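Local coordinates for protein phiAB6 tailspike (Unidentified phage, PDB 5JS4) that probably binds and fragments the exopolysaccharide of Acinetobacter baumannii, as the trimeric beta-helical tailspike of a bacteriophage, at residues Ala261-Tyr266 against Gln274-Gly279; Lys281-Leu286 against Val305-Tyr310; Ile418-Gln421 against His426-Ile429. All blocks are in the same frame, centred on the assembly; numbering follows the deposited sequence.

Contact 1: residues Ala261-Tyr266 against Gln274-Gly279; sequences AAFQAY and QNLYLG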
# COMPACT_ATOMS: atom_id res chain seq x y z
N ALA A 261 17.82 28.16 31.14
CA ALA A 261 19.17 28.70 30.99
C ALA A 261 20.19 27.59 30.73
O ALA A 261 21.10 27.75 29.92
CB ALA A 261 19.57 29.52 32.22
N ALA A 262 20.04 26.47 31.43
CA ALA A 262 20.91 25.31 31.23
C ALA A 262 20.76 24.73 29.83
O ALA A 262 21.76 24.39 29.18
CB ALA A 262 20.61 24.24 32.28
N PHE A 263 19.52 24.62 29.36
CA PHE A 263 19.24 24.16 27.99
C PHE A 263 19.89 25.10 26.98
O PHE A 263 20.51 24.64 26.02
CB PHE A 263 17.73 24.07 27.73
CG PHE A 263 17.10 22.78 28.19
CD1 PHE A 263 17.15 22.40 29.52
CD2 PHE A 263 16.42 21.97 27.29
CE1 PHE A 263 16.56 21.22 29.94
CE2 PHE A 263 15.82 20.79 27.71
CZ PHE A 263 15.89 20.41 29.04
N GLN A 264 19.77 26.40 27.19
CA GLN A 264 20.37 27.37 26.28
C GLN A 264 21.90 27.30 26.30
O GLN A 264 22.54 27.38 25.25
CB GLN A 264 19.92 28.80 26.60
CG GLN A 264 20.20 29.78 25.47
CD GLN A 264 19.50 29.36 24.19
OE1 GLN A 264 18.27 29.33 24.14
NE2 GLN A 264 20.27 29.02 23.16
N ALA A 265 22.48 27.13 27.49
CA ALA A 265 23.92 26.98 27.63
C ALA A 265 24.43 25.77 26.85
O ALA A 265 25.47 25.83 26.20
CB ALA A 265 24.30 26.87 29.10
N TYR A 266 23.68 24.67 26.92
CA TYR A 266 24.00 23.48 26.15
C TYR A 266 24.08 23.80 24.65
O TYR A 266 25.04 23.43 23.98
CB TYR A 266 22.95 22.39 26.38
CG TYR A 266 23.22 21.11 25.63
CD1 TYR A 266 23.01 21.03 24.26
CD2 TYR A 266 23.70 19.99 26.29
CE1 TYR A 266 23.27 19.86 23.57
CE2 TYR A 266 23.96 18.81 25.61
CZ TYR A 266 23.74 18.76 24.24
OH TYR A 266 23.99 17.60 23.56
N GLN A 274 25.44 17.30 17.53
CA GLN A 274 24.30 17.62 16.67
C GLN A 274 23.01 17.84 17.43
O GLN A 274 22.19 18.67 17.02
CB GLN A 274 24.06 16.49 15.66
CG GLN A 274 25.07 16.40 14.53
CD GLN A 274 24.57 15.57 13.36
OE1 GLN A 274 23.36 15.34 13.21
NE2 GLN A 274 25.49 15.13 12.51
N ASN A 275 22.81 17.09 18.51
CA ASN A 275 21.54 17.08 19.24
C ASN A 275 21.71 17.49 20.69
O ASN A 275 22.79 17.35 21.26
CB ASN A 275 20.91 15.69 19.19
CG ASN A 275 20.70 15.18 17.77
OD1 ASN A 275 20.94 14.01 17.48
ND2 ASN A 275 20.24 16.05 16.90
N LEU A 276 20.62 18.00 21.26
CA LEU A 276 20.49 18.19 22.70
C LEU A 276 19.96 16.90 23.31
O LEU A 276 19.03 16.29 22.78
CB LEU A 276 19.55 19.36 23.01
CG LEU A 276 19.33 19.70 24.50
CD1 LEU A 276 19.14 21.19 24.71
CD2 LEU A 276 18.14 18.94 25.08
N TYR A 277 20.58 16.48 24.42
CA TYR A 277 20.19 15.27 25.14
C TYR A 277 19.76 15.58 26.56
O TYR A 277 20.31 16.48 27.20
CB TYR A 277 21.36 14.27 25.17
CG TYR A 277 21.73 13.79 23.79
CD1 TYR A 277 22.67 14.48 23.03
CD2 TYR A 277 21.13 12.67 23.23
CE1 TYR A 277 23.00 14.06 21.76
CE2 TYR A 277 21.46 12.24 21.96
CZ TYR A 277 22.39 12.95 21.23
OH TYR A 277 22.72 12.53 19.96
N LEU A 278 18.77 14.84 27.04
CA LEU A 278 18.38 14.89 28.44
C LEU A 278 19.17 13.86 29.23
O LEU A 278 19.68 12.89 28.67
CB LEU A 278 16.89 14.61 28.58
CG LEU A 278 15.94 15.52 27.79
CD1 LEU A 278 14.50 15.12 28.08
CD2 LEU A 278 16.16 16.99 28.11
N GLY A 279 19.28 14.09 30.54
CA GLY A 279 19.88 13.12 31.45
C GLY A 279 18.99 11.91 31.64
O GLY A 279 17.87 11.87 31.14
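Y266, L276 and F263 carry most of the contact that joins the short helix 260-268 to strand 275-277, an early strand of the parallel beta-helix. The short segments run at 142° to each other, with 9.7 Å between their axes, so side chains have to fill the gap. Y266 reaches furthest. With its CG anti to the backbone N (chi1 -179°), the ring extends from the helix to the strand, and L276 lies over one of its faces, CG 4.2 Å from the ring centroid in a CH-pi contact set off toward the rim. The same ring packs by CE1 on L276 CB. F263, one turn earlier, brings the outer end of its ring to the two leucines: CD2 meets L276 CD1 at 3.8 Å, the two side chains crossing at about a right angle, while CZ touches L278 CD2 at 3.6 Å. L276 therefore fits between both aromatics, using CD1 on each. V246 packs on F263 and L276, and F249 meets the Y266 ring, so this is a buried apolar seam between helix and strand. A polar bond spans it: Y266 OH donates to N275 O at 2.6 Å, in the carbonyl plane and on a lone pair.

Contact 2: residues Lys281-Leu286 against Val305-Tyr310; sequences KGRYIL and VSEFYY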
# COMPACT_ATOMS: atom_id res chain seq x y z
N LYS A 281 17.27 10.52 34.18
CA LYS A 281 16.00 10.73 34.85
C LYS A 281 15.78 12.22 35.06
O LYS A 281 16.68 12.92 35.52
CB LYS A 281 15.97 10.01 36.20
CG LYS A 281 14.64 10.10 36.93
CD LYS A 281 14.78 9.79 38.41
CE LYS A 281 13.54 10.21 39.19
NZ LYS A 281 12.37 9.37 38.86
N GLY A 282 14.59 12.70 34.74
CA GLY A 282 14.25 14.07 35.07
C GLY A 282 13.01 14.61 34.40
O GLY A 282 12.72 14.31 33.24
N ARG A 283 12.27 15.41 35.17
CA ARG A 283 11.15 16.18 34.67
C ARG A 283 11.66 17.61 34.55
O ARG A 283 11.75 18.34 35.54
CB ARG A 283 9.98 16.07 35.64
CG ARG A 283 8.73 16.80 35.19
CD ARG A 283 7.51 16.29 35.94
NE ARG A 283 6.28 16.92 35.48
CZ ARG A 283 5.05 16.49 35.78
NH1 ARG A 283 4.87 15.42 36.54
NH2 ARG A 283 4.00 17.14 35.30
N TYR A 284 12.04 17.99 33.33
CA TYR A 284 12.75 19.24 33.08
C TYR A 284 11.79 20.39 32.82
O TYR A 284 11.12 20.44 31.79
CB TYR A 284 13.71 19.08 31.90
CG TYR A 284 14.86 18.12 32.16
CD1 TYR A 284 14.74 16.76 31.87
CD2 TYR A 284 16.07 18.57 32.67
CE1 TYR A 284 15.79 15.88 32.10
CE2 TYR A 284 17.13 17.71 32.90
CZ TYR A 284 16.99 16.37 32.61
OH TYR A 284 18.04 15.51 32.84
N ILE A 285 11.72 21.33 33.77
CA ILE A 285 10.84 22.48 33.66
C ILE A 285 11.49 23.55 32.79
O ILE A 285 12.66 23.89 32.97
CB ILE A 285 10.51 23.09 35.04
CG1 ILE A 285 9.93 22.04 36.00
CG2 ILE A 285 9.55 24.27 34.90
CD1 ILE A 285 8.72 21.29 35.48
N LEU A 286 10.71 24.08 31.84
CA LEU A 286 11.13 25.21 31.02
C LEU A 286 10.12 26.34 31.16
O LEU A 286 8.95 26.17 30.86
CB LEU A 286 11.23 24.80 29.55
CG LEU A 286 12.28 23.74 29.22
CD1 LEU A 286 12.14 23.31 27.77
CD2 LEU A 286 13.69 24.25 29.49
N VAL A 305 1.02 8.51 28.15
CA VAL A 305 0.48 9.80 28.54
C VAL A 305 0.00 9.68 29.99
O VAL A 305 -1.19 9.52 30.26
CB VAL A 305 -0.64 10.24 27.57
CG1 VAL A 305 -1.20 11.61 27.95
CG2 VAL A 305 -0.10 10.28 26.15
N SER A 306 0.96 9.75 30.91
CA SER A 306 0.67 9.62 32.34
C SER A 306 1.78 10.23 33.19
O SER A 306 2.94 10.30 32.77
CB SER A 306 0.48 8.14 32.71
OG SER A 306 1.70 7.43 32.67
N GLU A 307 1.40 10.64 34.40
CA GLU A 307 2.34 11.26 35.35
C GLU A 307 3.52 10.34 35.67
O GLU A 307 4.63 10.81 35.92
CB GLU A 307 1.62 11.66 36.64
CG GLU A 307 0.58 12.76 36.47
CD GLU A 307 1.17 14.11 36.09
OE1 GLU A 307 2.32 14.41 36.48
OE2 GLU A 307 0.48 14.88 35.40
N PHE A 308 3.27 9.03 35.67
CA PHE A 308 4.32 8.04 35.91
C PHE A 308 5.51 8.27 34.98
O PHE A 308 6.65 8.29 35.42
CB PHE A 308 3.78 6.61 35.73
CG PHE A 308 4.83 5.54 35.88
CD1 PHE A 308 5.18 5.06 37.14
CD2 PHE A 308 5.47 5.01 34.77
CE1 PHE A 308 6.14 4.07 37.28
CE2 PHE A 308 6.43 4.02 34.91
CZ PHE A 308 6.77 3.55 36.16
N TYR A 309 5.23 8.48 33.69
CA TYR A 309 6.31 8.67 32.72
C TYR A 309 6.85 10.11 32.74
O TYR A 309 8.05 10.30 32.56
CB TYR A 309 5.88 8.19 31.32
CG TYR A 309 5.71 6.68 31.31
CD1 TYR A 309 6.82 5.83 31.34
CD2 TYR A 309 4.44 6.10 31.36
CE1 TYR A 309 6.67 4.45 31.39
CE2 TYR A 309 4.28 4.72 31.40
CZ TYR A 309 5.40 3.90 31.42
OH TYR A 309 5.24 2.54 31.48
N TYR A 310 6.00 11.10 33.00
CA TYR A 310 6.47 12.49 33.10
C TYR A 310 7.49 12.65 34.23
O TYR A 310 8.47 13.39 34.09
CB TYR A 310 5.33 13.50 33.35
CG TYR A 310 4.11 13.37 32.46
CD1 TYR A 310 4.20 12.87 31.16
CD2 TYR A 310 2.86 13.79 32.92
CE1 TYR A 310 3.07 12.76 30.36
CE2 TYR A 310 1.73 13.68 32.13
CZ TYR A 310 1.84 13.17 30.85
OH TYR A 310 0.72 13.07 30.07
O HOH W 1 1.30 17.70 35.58
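R283 reaches out from strand 282-286 of the parallel beta-helix to the first turn of helix 307-312, for which S306 is the N-cap residue. The close-packed part lies at the root of the arginine. Its CG is anti to the backbone N (chi1 -178°) and the chain stays extended as far as NE, which lays CB, CG and CD alongside the carbonyl of Y310; R283 CB is 3.4 Å from Y310 O. Farther along, Y310 CB sits over one face of the guanidinium, 3.8 Å from R283 NH1 and toward the rim of the group. The Y310 ring turns away, steeply tilted to the guanidinium, and the Y310 side chain comes within about 4 Å of a bound malonic acid, probably from the crystallisation liquor. D316 on the next strand holds R283 NE in a salt bridge, while N311, later in the same helix, accepts from NH1.

The outer part is looser and wetter. E307 is exposed, and its side chain bends at chi2 to bring the carboxylate to the guanidinium edge. R283 NH1 donates to E307 OE1 at 2.7 Å in a salt bridge with an N-H...O angle of 158°; the two flat groups are nearly coplanar, 24° apart. Beside this direct bond a water closes a second path in the guanidinium plane. It accepts from R283 NH2 at 2.8 Å and donates to E307 OE2 at 2.9 Å, leaving the two carboxylate oxygens with different partners, OE1 the arginine and OE2 the water.

Contact 3: residues Ile418-Gln421 against His426-Ile429; sequences IYFQ and HAMI
F420 and A427 come closest in backbone, their CA atoms 6.1 Å apart, where strand 413-421 ends and the chain, after a short connection, turns a corner at A427 into the next face of the parallel beta-helix.

F420 and A427 both point their side chains at each other across that corner. The F420 CG lies anti to its own carbonyl carbon (chi1 -60°), which swings the ring into the interior and presents its face to the alanine. A427 CB stands almost over the middle of that face, 3.4 Å from the ring centroid and only 8° off the normal, a close CH-pi contact. I418 CG2, from the same strand, covers the opposite face nearer the rim, so the ring is sandwiched between two aliphatic groups. At the far end of the phenyl ring, CZ meets M428 CG at 3.8 Å, the two side chains crossing at about a right angle. The backbone takes part too: F420 CE1 lies 3.3 Å from A427 O. Around this core L392, I442 and M447 pack on F420, F444 on A427, and I400 and I451 on M428, all from neighbouring strands of the same chain.

Apart from that carbonyl, the groups that meet are carbon, so dispersion and burial of apolar surface rather than side-chain polar bonds join the two faces here. The methyl of A427 and I418 CG2 hold the F420 ring from its two faces, so the corner is fixed to strand 413-421 by apolar packing inside the coil.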
# COMPACT_ATOMS: atom_id res chain seq x y z
N ILE A 418 0.77 7.51 13.76
CA ILE A 418 0.48 8.65 14.63
C ILE A 418 -0.89 8.49 15.27
O ILE A 418 -1.88 8.24 14.58
CB ILE A 418 0.51 9.99 13.87
CG1 ILE A 418 1.77 10.12 13.01
CG2 ILE A 418 0.43 11.14 14.88
CD1 ILE A 418 1.75 11.31 12.07
N TYR A 419 -0.92 8.64 16.59
CA TYR A 419 -2.13 8.57 17.39
C TYR A 419 -2.46 9.99 17.85
O TYR A 419 -1.80 10.52 18.74
CB TYR A 419 -1.88 7.66 18.60
CG TYR A 419 -3.09 7.06 19.30
CD1 TYR A 419 -4.35 7.66 19.26
CD2 TYR A 419 -2.95 5.90 20.04
CE1 TYR A 419 -5.44 7.09 19.92
CE2 TYR A 419 -4.02 5.33 20.70
CZ TYR A 419 -5.26 5.93 20.64
OH TYR A 419 -6.31 5.34 21.31
N PHE A 420 -3.47 10.59 17.23
CA PHE A 420 -3.99 11.89 17.65
C PHE A 420 -5.18 11.65 18.57
O PHE A 420 -6.18 11.06 18.14
CB PHE A 420 -4.47 12.72 16.44
CG PHE A 420 -3.41 13.01 15.41
CD1 PHE A 420 -2.64 14.17 15.50
CD2 PHE A 420 -3.23 12.18 14.31
CE1 PHE A 420 -1.69 14.46 14.53
CE2 PHE A 420 -2.29 12.47 13.34
CZ PHE A 420 -1.52 13.62 13.45
N GLN A 421 -5.11 12.11 19.82
CA GLN A 421 -6.21 11.88 20.77
C GLN A 421 -6.61 13.14 21.53
O GLN A 421 -5.76 13.86 22.06
CB GLN A 421 -5.87 10.77 21.76
CG GLN A 421 -7.05 10.37 22.64
CD GLN A 421 -6.81 9.11 23.46
OE1 GLN A 421 -6.25 8.12 22.97
NE2 GLN A 421 -7.25 9.13 24.72
N HIS A 426 -7.60 20.30 15.05
CA HIS A 426 -7.31 19.30 14.02
C HIS A 426 -6.11 18.43 14.38
O HIS A 426 -5.32 18.76 15.26
CB HIS A 426 -7.04 19.98 12.68
CG HIS A 426 -8.27 20.46 11.98
ND1 HIS A 426 -9.00 21.55 12.42
CD2 HIS A 426 -8.89 20.02 10.87
CE1 HIS A 426 -10.02 21.74 11.61
NE2 HIS A 426 -9.98 20.82 10.66
N ALA A 427 -5.99 17.31 13.68
CA ALA A 427 -4.78 16.50 13.75
C ALA A 427 -3.64 17.24 13.04
O ALA A 427 -2.59 17.48 13.63
CB ALA A 427 -5.00 15.14 13.11
N MET A 428 -3.88 17.61 11.78
CA MET A 428 -2.89 18.31 10.96
C MET A 428 -3.55 19.45 10.19
O MET A 428 -4.62 19.27 9.62
CB MET A 428 -2.24 17.35 9.97
CG MET A 428 -1.58 16.14 10.61
SD MET A 428 -0.75 15.09 9.42
CE MET A 428 0.64 16.10 8.93
N ILE A 429 -2.88 20.60 10.16
CA ILE A 429 -3.33 21.74 9.37
C ILE A 429 -2.20 22.21 8.46
O ILE A 429 -1.14 22.62 8.93
CB ILE A 429 -3.77 22.92 10.26
CG1 ILE A 429 -4.94 22.51 11.16
CG2 ILE A 429 -4.17 24.12 9.39
CD1 ILE A 429 -5.30 23.54 12.22

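How the contacts relate
Contacts 1 and 2 adjoin, with centres 16 Å apart, and Y284 is the main join: its OH lies 3.0 Å from G279 N, probably a hydrogen bond, and its CD2 packs 3.8 Å from F263 CE1. F263 also reaches L286, so this helix residue packs on strand 282-286. Contact 3 lies farther along the beta-helix, its centre 22 Å from that of contact 2 and 28 Å from that of contact 1, with nearest atoms about 7 Å and about 19 Å away. Y310 of contact 2 lines, with R343, I370, N371 and Y394, a pocket holding malonic acid, probably from the crystallisation liquor, though such molecules often mark pockets. Contacts 2 and 3 both meet the third subunit.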